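Local atomic coordinates of HTH tetR-type domain-containing protein (Streptomyces coelicolor A3, PDB entry 3IUV), a protein that is of unknown function but probably binds DNA as a transcriptional regulator of the TetR family. Residues A138-D141 against P142-R146. Numbering follows the deposited sequence.
Sequences ARTD and PTTAR
The carboxylate of D141 lies at the N-terminal end of helix 142-161 and meets T144 through both oxygens. OD1 accepts the backbone N-H of T144 (N to OD1 3.1 Å), the amide approaching from above the carboxylate plane, 44° out of it. The other oxygen turns to the threonine hydroxyl, and the two side chains meet at about a right angle. T144 OG1 is modelled as a donor to D141 OD2, but the separation is implausibly short and the details of this bond are doubtful. A chi1 of 71° places D141 CG on the side flanked by both its own N and C, which turns the carboxylate towards the start of the helix, where the amide of T144 lies. D141 is thus the N-cap of helix 142-161, with P142 as the first helical residue, and the cap marks the tight corner after helix 121-139 in the probable ligand-binding, all-helical C-terminal part of this TetR-type chain. The main chain joins in through D141 O, which receives A145 N at 3.1 Å, the first main-chain bond of the helix. On the flank of the cap, T140 OG1 lies against T144 CB at 3.6 Å and also hydrogen-bonds L136 O of the preceding helix. T144 OG1 has a further partner, R177 NH1 of the second subunit, a guanidinium that would probably help to offset the charge of the D141 carboxylate; T143 packs on the same arginine.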
# COMPACT_ATOMS: atom_id res chain seq x y z
N ALA A 138 11.94 2.85 21.07
CA ALA A 138 12.43 2.56 22.40
C ALA A 138 13.42 1.39 22.42
O ALA A 138 14.44 1.43 23.13
CB ALA A 138 11.27 2.30 23.35
N ARG A 139 13.15 0.34 21.62
CA ARG A 139 13.98 -0.85 21.64
C ARG A 139 15.20 -0.80 20.73
O ARG A 139 16.06 -1.69 20.78
CB ARG A 139 13.19 -2.12 21.34
CG ARG A 139 13.92 -3.36 21.82
CD ARG A 139 14.14 -4.29 20.67
NE ARG A 139 15.45 -4.94 20.69
CZ ARG A 139 15.61 -6.24 20.88
NH1 ARG A 139 14.53 -7.00 21.09
NH2 ARG A 139 16.82 -6.79 20.87
N THR A 140 15.28 0.23 19.88
CA THR A 140 16.45 0.42 19.03
C THR A 140 16.80 1.90 18.99
O THR A 140 17.22 2.47 19.99
CB THR A 140 16.23 -0.12 17.58
OG1 THR A 140 15.21 0.62 16.90
CG2 THR A 140 15.92 -1.66 17.59
N ASP A 141 16.61 2.51 17.82
CA ASP A 141 16.79 3.95 17.66
C ASP A 141 15.74 4.39 16.66
O ASP A 141 15.15 3.55 15.97
CB ASP A 141 18.19 4.26 17.13
CG ASP A 141 18.36 3.84 15.69
OD1 ASP A 141 18.00 4.63 14.78
OD2 ASP A 141 18.87 2.73 15.48
N PRO A 142 15.51 5.70 16.55
CA PRO A 142 14.40 6.20 15.73
C PRO A 142 14.58 5.76 14.27
O PRO A 142 13.64 5.28 13.63
CB PRO A 142 14.52 7.73 15.85
CG PRO A 142 15.44 7.98 16.99
CD PRO A 142 16.36 6.81 17.04
N THR A 143 15.79 5.92 13.76
CA THR A 143 16.03 5.65 12.36
C THR A 143 15.62 4.22 12.00
O THR A 143 14.69 4.00 11.19
CB THR A 143 17.48 5.95 11.99
OG1 THR A 143 17.63 7.35 11.74
CG2 THR A 143 17.85 5.18 10.75
N THR A 144 16.28 3.26 12.65
CA THR A 144 15.96 1.84 12.55
C THR A 144 14.48 1.53 12.62
O THR A 144 13.95 0.75 11.83
CB THR A 144 16.64 1.06 13.67
OG1 THR A 144 18.02 1.40 13.67
CG2 THR A 144 16.45 -0.48 13.48
N ALA A 145 13.81 2.14 13.59
CA ALA A 145 12.39 1.92 13.78
C ALA A 145 11.56 2.33 12.54
O ALA A 145 10.68 1.60 12.13
CB ALA A 145 11.90 2.65 15.02
N ARG A 146 11.85 3.50 11.96
CA ARG A 146 11.17 3.93 10.76
C ARG A 146 11.48 2.93 9.63
O ARG A 146 10.62 2.54 8.85
CB ARG A 146 11.63 5.33 10.37
CG ARG A 146 11.07 6.42 11.26
CD ARG A 146 11.98 7.63 11.29
NE ARG A 146 11.94 8.38 10.04
CZ ARG A 146 12.86 9.26 9.64
NH1 ARG A 146 13.93 9.48 10.40
NH2 ARG A 146 12.73 9.90 8.48